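Side-chain contacts in Baccell_00875 (PDB 5NO8), which probably removes the L-rhamnose caps of complex arabinogalactan proteins by lyase cleavage at glucuronic acid: residues T165-G170 against A174-I179; T146-N151 against P186-V191. All coordinates share one frame; numbering follows the deposited sequence.

Interaction 1. Residues T165-G170 against A174-I179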
ATOM      1  N   THR A 165       3.408  -4.558  -8.786  1.00 14.39           N
ATOM      2  CA  THR A 165       2.423  -4.364  -9.833  1.00 14.99           C
ATOM      3  C   THR A 165       1.495  -3.202  -9.471  1.00 13.97           C
ATOM      4  O   THR A 165       0.694  -3.314  -8.566  1.00 14.83           O
ATOM      5  CB  THR A 165       1.686  -5.696 -10.027  1.00 15.88           C
ATOM      6  OG1 THR A 165       2.678  -6.711 -10.302  1.00 19.01           O
ATOM      7  CG2 THR A 165       0.779  -5.631 -11.174  1.00 16.38           C
ATOM      8  N   HIS A 166       1.638  -2.093 -10.168  1.00 13.72           N
ATOM      9  CA  HIS A 166       0.892  -0.870  -9.859  1.00 13.14           C
ATOM     10  C   HIS A 166      -0.298  -0.838 -10.790  1.00 12.88           C
ATOM     11  O   HIS A 166      -0.159  -0.528 -11.979  1.00 13.22           O
ATOM     12  CB  HIS A 166       1.801   0.318 -10.035  1.00 13.14           C
ATOM     13  CG  HIS A 166       2.960   0.282  -9.089  1.00 13.55           C
ATOM     14  ND1 HIS A 166       2.785   0.271  -7.720  1.00 14.35           N
ATOM     15  CD2 HIS A 166       4.298   0.153  -9.308  1.00 13.15           C
ATOM     16  CE1 HIS A 166       3.974   0.162  -7.138  1.00 14.34           C
ATOM     17  NE2 HIS A 166       4.907   0.112  -8.074  1.00 12.77           N
ATOM     18  N   ILE A 167      -1.458  -1.145 -10.221  1.00 12.44           N
ATOM     19  CA  ILE A 167      -2.697  -1.276 -10.990  1.00 12.74           C
ATOM     20  C   ILE A 167      -3.474   0.028 -10.882  1.00 12.50           C
ATOM     21  O   ILE A 167      -3.652   0.525  -9.774  1.00 13.55           O
ATOM     22  CB  ILE A 167      -3.563  -2.409 -10.439  1.00 12.63           C
ATOM     23  CG1 ILE A 167      -2.765  -3.717 -10.403  1.00 13.69           C
ATOM     24  CG2 ILE A 167      -4.828  -2.578 -11.287  1.00 12.56           C
ATOM     25  CD1 ILE A 167      -3.433  -4.767  -9.553  1.00 14.23           C
ATOM     26  N   TRP A 168      -3.903   0.571 -12.014  1.00 11.69           N
ATOM     27  CA  TRP A 168      -4.809   1.716 -12.017  1.00 11.43           C
ATOM     28  C   TRP A 168      -6.086   1.359 -12.728  1.00 11.98           C
ATOM     29  O   TRP A 168      -6.082   1.125 -13.963  1.00 12.19           O
ATOM     30  CB  TRP A 168      -4.199   2.973 -12.609  1.00 11.51           C
ATOM     31  CG  TRP A 168      -5.138   4.135 -12.557  1.00 11.03           C
ATOM     32  CD1 TRP A 168      -5.421   4.998 -13.576  1.00 11.01           C
ATOM     33  CD2 TRP A 168      -5.960   4.540 -11.445  1.00 11.45           C
ATOM     34  NE1 TRP A 168      -6.362   5.899 -13.169  1.00 11.17           N
ATOM     35  CE2 TRP A 168      -6.694   5.667 -11.869  1.00 11.05           C
ATOM     36  CE3 TRP A 168      -6.116   4.087 -10.123  1.00 11.23           C
ATOM     37  CZ2 TRP A 168      -7.596   6.346 -11.033  1.00 11.41           C
ATOM     38  CZ3 TRP A 168      -7.039   4.742  -9.304  1.00 11.32           C
ATOM     39  CH2 TRP A 168      -7.754   5.875  -9.774  1.00 11.52           C
ATOM     40  N   LYS A 169      -7.172   1.357 -11.953  1.00 12.23           N
ATOM     41  CA  LYS A 169      -8.512   1.081 -12.457  1.00 12.93           C
ATOM     42  C   LYS A 169      -9.126   2.305 -13.150  1.00 12.84           C
ATOM     43  O   LYS A 169     -10.243   2.722 -12.855  1.00 14.22           O
ATOM     44  CB  LYS A 169      -9.419   0.561 -11.314  1.00 13.97           C
ATOM     45  CG  LYS A 169      -9.642   1.547 -10.177  1.00 15.07           C
ATOM     46  CD  LYS A 169     -10.523   0.973  -9.064  1.00 16.59           C
ATOM     47  CE  LYS A 169     -10.829   2.085  -8.062  1.00 17.63           C
ATOM     48  NZ  LYS A 169     -11.660   1.634  -6.934  1.00 18.43           N
ATOM     49  N   GLY A 170      -8.411   2.853 -14.115  1.00 12.43           N
ATOM     50  CA  GLY A 170      -8.769   4.140 -14.712  1.00 12.60           C
ATOM     51  C   GLY A 170      -9.684   4.092 -15.909  1.00 11.76           C
ATOM     52  O   GLY A 170      -9.612   4.984 -16.772  1.00 11.78           O
ATOM     53  N   ALA A 174      -7.094   2.951 -18.068  1.00 12.34           N
ATOM     54  CA  ALA A 174      -6.532   2.025 -17.115  1.00 12.18           C
ATOM     55  C   ALA A 174      -5.148   1.542 -17.570  1.00 12.07           C
ATOM     56  O   ALA A 174      -4.828   1.550 -18.741  1.00 12.64           O
ATOM     57  CB  ALA A 174      -7.463   0.844 -16.931  1.00 12.94           C
ATOM     58  N   TYR A 175      -4.340   1.112 -16.605  1.00 11.55           N
ATOM     59  CA  TYR A 175      -3.026   0.597 -16.878  1.00 12.12           C
ATOM     60  C   TYR A 175      -2.515  -0.268 -15.736  1.00 12.06           C
ATOM     61  O   TYR A 175      -3.055  -0.280 -14.642  1.00 11.44           O
ATOM     62  CB  TYR A 175      -2.038   1.736 -17.180  1.00 12.64           C
ATOM     63  CG  TYR A 175      -1.761   2.681 -16.035  1.00 12.51           C
ATOM     64  CD1 TYR A 175      -0.971   2.304 -14.945  1.00 13.10           C
ATOM     65  CD2 TYR A 175      -2.304   3.955 -16.031  1.00 12.83           C
ATOM     66  CE1 TYR A 175      -0.730   3.169 -13.906  1.00 13.40           C
ATOM     67  CE2 TYR A 175      -2.037   4.833 -15.014  1.00 12.63           C
ATOM     68  CZ  TYR A 175      -1.244   4.431 -13.958  1.00 13.59           C
ATOM     69  OH  TYR A 175      -1.026   5.283 -12.916  1.00 14.71           O
ATOM     70  N   VAL A 176      -1.431  -0.978 -16.025  1.00 12.82           N
ATOM     71  CA  VAL A 176      -0.608  -1.613 -15.018  1.00 13.81           C
ATOM     72  C   VAL A 176       0.858  -1.261 -15.308  1.00 14.59           C
ATOM     73  O   VAL A 176       1.338  -1.394 -16.441  1.00 14.67           O
ATOM     74  CB  VAL A 176      -0.770  -3.146 -14.957  1.00 13.66           C
ATOM     75  CG1 VAL A 176       0.076  -3.697 -13.833  1.00 13.62           C
ATOM     76  CG2 VAL A 176      -2.227  -3.578 -14.758  1.00 14.51           C
ATOM     77  N   ASN A 177       1.544  -0.754 -14.289  1.00 14.72           N
ATOM     78  CA  ASN A 177       2.963  -0.490 -14.366  1.00 14.77           C
ATOM     79  C   ASN A 177       3.638  -1.476 -13.434  1.00 15.15           C
ATOM     80  O   ASN A 177       3.497  -1.370 -12.230  1.00 14.21           O
ATOM     81  CB  ASN A 177       3.240   0.942 -13.959  1.00 15.76           C
ATOM     82  CG  ASN A 177       4.698   1.317 -14.093  1.00 16.73           C
ATOM     83  OD1 ASN A 177       5.466   0.625 -14.786  1.00 18.51           O
ATOM     84  ND2 ASN A 177       5.101   2.384 -13.418  1.00 16.88           N
ATOM     85  N   ALA A 178       4.323  -2.480 -14.001  1.00 14.91           N
ATOM     86  CA  ALA A 178       4.980  -3.499 -13.238  1.00 14.51           C
ATOM     87  C   ALA A 178       6.467  -3.211 -13.145  1.00 14.90           C
ATOM     88  O   ALA A 178       7.188  -3.285 -14.127  1.00 14.95           O
ATOM     89  CB  ALA A 178       4.712  -4.849 -13.854  1.00 15.43           C
ATOM     90  N   ILE A 179       6.902  -2.833 -11.944  1.00 15.58           N
ATOM     91  CA  ILE A 179       8.277  -2.412 -11.699  1.00 16.36           C
ATOM     92  C   ILE A 179       9.030  -3.544 -11.027  1.00 15.48           C
ATOM     93  O   ILE A 179       8.654  -4.002  -9.961  1.00 16.30           O
ATOM     94  CB  ILE A 179       8.308  -1.142 -10.828  1.00 17.01           C
ATOM     95  CG1 ILE A 179       7.579   0.019 -11.516  1.00 18.17           C
ATOM     96  CG2 ILE A 179       9.732  -0.755 -10.476  1.00 17.08           C
ATOM     97  CD1 ILE A 179       8.151   0.462 -12.839  1.00 19.52           C
TER
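Tyr175 takes the less common setting with CG between its backbone N and carbonyl carbon (chi1 65°), which lays the phenol ring over its strand partner. Trp168 CB, a methylene, lies over one face of that ring, 3.6 Å from Tyr175 CZ, a CH-pi contact. The chi1 of Trp168 (-178°) turns the indole so that its CD1 sits 3.7 Å from Tyr175 CE2, the two planes meeting obliquely at 50°. Beneath them the hairpin is regular antiparallel pairing: Trp168 N donates to Tyr175 O at 2.9 Å, Tyr175 N returns a longer bond to Trp168 O (3.2 Å), and His166 and Asn177 exchange a second pair. On the face opposite the aromatics, Thr165 CG2 presses on Val176 CG1 at 3.4 Å, tighter than usual; beta-branched residues suit such extended backbone. Ile179 CG1 reaches the edge of the His166 ring, whose NE2 bonds Ala577 O. Replacing Tyr175 by a serine would probably strip the Trp168 methylene of its aromatic cover and leave Phe248 of helix 245-254 without its edge-to-face mate. That helix packs on the tyrosine side of edge strand 163-168 and its neighbour 175-180, whereas strand 217-221 meets Thr165 and Ile167 on the other face.

Interaction 2. Residues T146-N151 against P186-V191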
ATOM      1  N   THR A 146      -4.795 -11.707 -15.069  1.00 13.56           N
ATOM      2  CA  THR A 146      -3.512 -11.111 -15.443  1.00 13.63           C
ATOM      3  C   THR A 146      -2.573 -11.411 -14.273  1.00 14.52           C
ATOM      4  O   THR A 146      -2.342 -10.548 -13.407  1.00 15.20           O
ATOM      5  CB  THR A 146      -3.615  -9.599 -15.733  1.00 14.76           C
ATOM      6  OG1 THR A 146      -4.111  -8.929 -14.571  1.00 15.29           O
ATOM      7  CG2 THR A 146      -4.500  -9.317 -16.943  1.00 15.63           C
ATOM      8  N   PRO A 147      -2.067 -12.652 -14.205  1.00 14.56           N
ATOM      9  CA  PRO A 147      -1.359 -13.116 -13.002  1.00 15.42           C
ATOM     10  C   PRO A 147       0.073 -12.607 -12.944  1.00 16.03           C
ATOM     11  O   PRO A 147       1.010 -13.382 -13.021  1.00 17.44           O
ATOM     12  CB  PRO A 147      -1.448 -14.635 -13.106  1.00 16.04           C
ATOM     13  CG  PRO A 147      -1.519 -14.889 -14.572  1.00 15.70           C
ATOM     14  CD  PRO A 147      -2.307 -13.751 -15.149  1.00 15.64           C
ATOM     15  N   PHE A 148       0.213 -11.295 -12.780  1.00 15.85           N
ATOM     16  CA  PHE A 148       1.535 -10.646 -12.638  1.00 16.15           C
ATOM     17  C   PHE A 148       2.277 -11.278 -11.459  1.00 15.67           C
ATOM     18  O   PHE A 148       1.666 -11.615 -10.421  1.00 15.99           O
ATOM     19  CB  PHE A 148       1.411  -9.134 -12.423  1.00 15.31           C
ATOM     20  CG  PHE A 148       0.926  -8.373 -13.619  1.00 15.55           C
ATOM     21  CD1 PHE A 148       1.808  -7.980 -14.617  1.00 15.86           C
ATOM     22  CD2 PHE A 148      -0.416  -8.011 -13.725  1.00 15.04           C
ATOM     23  CE1 PHE A 148       1.365  -7.261 -15.728  1.00 16.47           C
ATOM     24  CE2 PHE A 148      -0.867  -7.313 -14.833  1.00 15.30           C
ATOM     25  CZ  PHE A 148       0.017  -6.942 -15.830  1.00 16.06           C
ATOM     26  N   ASN A 149       3.600 -11.413 -11.617  1.00 17.27           N
ATOM     27  CA  ASN A 149       4.450 -12.172 -10.684  1.00 17.62           C
ATOM     28  C   ASN A 149       4.854 -11.304  -9.492  1.00 17.49           C
ATOM     29  O   ASN A 149       6.012 -10.898  -9.363  1.00 17.50           O
ATOM     30  CB  ASN A 149       5.667 -12.717 -11.466  1.00 17.40           C
ATOM     31  CG  ASN A 149       6.309 -13.926 -10.818  1.00 17.74           C
ATOM     32  OD1 ASN A 149       5.791 -14.501  -9.876  1.00 17.67           O
ATOM     33  ND2 ASN A 149       7.472 -14.323 -11.357  1.00 19.17           N
ATOM     34  N   ASP A 150       3.860 -10.971  -8.673  1.00 18.55           N
ATOM     35  CA  ASP A 150       3.993 -10.045  -7.554  1.00 18.27           C
ATOM     36  C   ASP A 150       3.863 -10.883  -6.293  1.00 17.84           C
ATOM     37  O   ASP A 150       2.760 -11.191  -5.800  1.00 16.34           O
ATOM     38  CB  ASP A 150       2.920  -8.947  -7.617  1.00 18.55           C
ATOM     39  CG  ASP A 150       3.150  -7.823  -6.603  1.00 19.09           C
ATOM     40  OD1 ASP A 150       3.782  -8.059  -5.527  1.00 18.97           O
ATOM     41  OD2 ASP A 150       2.707  -6.675  -6.887  1.00 18.42           O
ATOM     42  N   ASN A 151       5.011 -11.313  -5.789  1.00 16.51           N
ATOM     43  CA  ASN A 151       5.065 -12.140  -4.597  1.00 16.77           C
ATOM     44  C   ASN A 151       6.491 -12.096  -4.023  1.00 16.39           C
ATOM     45  O   ASN A 151       7.386 -11.538  -4.650  1.00 16.64           O
ATOM     46  CB  ASN A 151       4.588 -13.570  -4.903  1.00 17.07           C
ATOM     47  CG  ASN A 151       5.231 -14.137  -6.142  1.00 18.81           C
ATOM     48  OD1 ASN A 151       6.413 -14.457  -6.111  1.00 19.30           O
ATOM     49  ND2 ASN A 151       4.456 -14.240  -7.254  1.00 16.81           N
ATOM     50  N   PRO A 186      14.784  -4.087 -17.871  1.00 20.33           N
ATOM     51  CA  PRO A 186      13.500  -3.473 -18.208  1.00 18.82           C
ATOM     52  C   PRO A 186      12.381  -3.759 -17.209  1.00 17.66           C
ATOM     53  O   PRO A 186      12.399  -4.750 -16.480  1.00 16.99           O
ATOM     54  CB  PRO A 186      13.148  -4.143 -19.530  1.00 18.88           C
ATOM     55  CG  PRO A 186      13.725  -5.509 -19.388  1.00 19.74           C
ATOM     56  CD  PRO A 186      15.018  -5.312 -18.653  1.00 19.77           C
ATOM     57  N   HIS A 187      11.408  -2.859 -17.227  1.00 16.93           N
ATOM     58  CA  HIS A 187      10.147  -3.041 -16.547  1.00 16.27           C
ATOM     59  C   HIS A 187       9.061  -3.323 -17.588  1.00 16.56           C
ATOM     60  O   HIS A 187       9.322  -3.320 -18.785  1.00 15.92           O
ATOM     61  CB  HIS A 187       9.853  -1.782 -15.778  1.00 17.31           C
ATOM     62  CG  HIS A 187      10.939  -1.419 -14.823  1.00 16.37           C
ATOM     63  ND1 HIS A 187      11.238  -2.180 -13.722  1.00 17.69           N
ATOM     64  CD2 HIS A 187      11.805  -0.371 -14.809  1.00 18.72           C
ATOM     65  CE1 HIS A 187      12.239  -1.616 -13.060  1.00 18.55           C
ATOM     66  NE2 HIS A 187      12.609  -0.523 -13.706  1.00 16.90           N
ATOM     67  N   LEU A 188       7.846  -3.569 -17.114  1.00 15.33           N
ATOM     68  CA  LEU A 188       6.747  -3.901 -17.989  1.00 16.08           C
ATOM     69  C   LEU A 188       5.552  -2.986 -17.746  1.00 15.14           C
ATOM     70  O   LEU A 188       5.254  -2.646 -16.614  1.00 16.54           O
ATOM     71  CB  LEU A 188       6.330  -5.337 -17.732  1.00 15.63           C
ATOM     72  CG  LEU A 188       5.494  -6.049 -18.792  1.00 16.68           C
ATOM     73  CD1 LEU A 188       6.373  -6.466 -19.946  1.00 18.05           C
ATOM     74  CD2 LEU A 188       4.820  -7.282 -18.219  1.00 17.61           C
ATOM     75  N   GLY A 189       4.858  -2.680 -18.827  1.00 15.09           N
ATOM     76  CA  GLY A 189       3.651  -1.887 -18.793  1.00 14.69           C
ATOM     77  C   GLY A 189       2.526  -2.574 -19.531  1.00 15.06           C
ATOM     78  O   GLY A 189       2.765  -3.348 -20.470  1.00 13.80           O
ATOM     79  N   LEU A 190       1.303  -2.268 -19.102  1.00 14.35           N
ATOM     80  CA  LEU A 190       0.089  -2.680 -19.786  1.00 13.91           C
ATOM     81  C   LEU A 190      -0.746  -1.421 -19.860  1.00 14.32           C
ATOM     82  O   LEU A 190      -1.020  -0.823 -18.817  1.00 13.34           O
ATOM     83  CB  LEU A 190      -0.652  -3.761 -18.999  1.00 13.99           C
ATOM     84  CG  LEU A 190      -1.980  -4.279 -19.586  1.00 14.05           C
ATOM     85  CD1 LEU A 190      -2.296  -5.660 -19.030  1.00 14.25           C
ATOM     86  CD2 LEU A 190      -3.161  -3.340 -19.290  1.00 14.27           C
ATOM     87  N   VAL A 191      -1.117  -1.024 -21.078  1.00 13.52           N
ATOM     88  CA  VAL A 191      -1.909   0.166 -21.319  1.00 13.66           C
ATOM     89  C   VAL A 191      -3.159  -0.239 -22.076  1.00 13.43           C
ATOM     90  O   VAL A 191      -3.060  -0.822 -23.169  1.00 12.83           O
ATOM     91  CB  VAL A 191      -1.109   1.217 -22.090  1.00 13.48           C
ATOM     92  CG1 VAL A 191      -1.998   2.346 -22.624  1.00 14.57           C
ATOM     93  CG2 VAL A 191      -0.040   1.784 -21.176  1.00 14.29           C
TER
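The Phe148 ring meets strand 187-191 with its edge: methyl CD2 of Leu188 and methyl CD1 of Leu190 both lie near the ring plane, and neither rests on a face. Trp72 adds an edge-to-face aromatic contact from outside the two segments. Phe148 CE1 is 4.3 Å from Leu188 CD2, and Phe148 CZ, the far end of the ring, is 4.2 Å from Leu190 CD1. These are ordinary van der Waals separations, without crowding. Phe148 holds CG anti to its carbonyl carbon (chi1 -69°), which sends the ring from the loop toward the sheet and lets it bridge a gap of 10.1 Å between Phe148 CA and Leu188 CA. A long flat side chain suits this place, because the two backbones are too far apart for a short residue to span. Leucines suit the strand: residues two apart project to the same face, so Leu188 and Leu190 offer neighbouring methyls, with Gly189 between them. The side chains of Phe148 and Leu190 cross at about a right angle.

The loop has its own polar order. Phe148 N donates to Thr146 O at 2.7 Å across an inverse gamma turn centred on Pro147, and Asn151 ND2 donates to Asn149 OD1 at 3.0 Å. Asp150 makes a salt bridge with Arg215 through OD2, which also accepts from Thr165 N. The side chains of Asn149, Asp150 and Asn151 are thus held by polar bonds, while the loop's meeting with the strand is purely apolar and buried: dispersion and the exclusion of water hold it, with little directional constraint on the ring edge.

Interactions 1 and 2 lie with their centres about 8 Å apart and share one sheet: strand 175-180, the second strand of the hairpin, pairs with strand 187-194. Two probable backbone hydrogen bonds join them, from Ala178 N to Leu188 O and from Leu190 N to Val176 O, each 2.8 Å long. Val176 touches both Phe148 and Leu190, so the sheet face bearing Thr165 and Val176 runs on into the apolar patch of interaction 2. On that face Thr165 OG1 packs 3.5 Å from Phe148 CB, tying the 146-151 loop to the edge strand 163-168 as well. Both contacts are buried packing of the beta-sheet region.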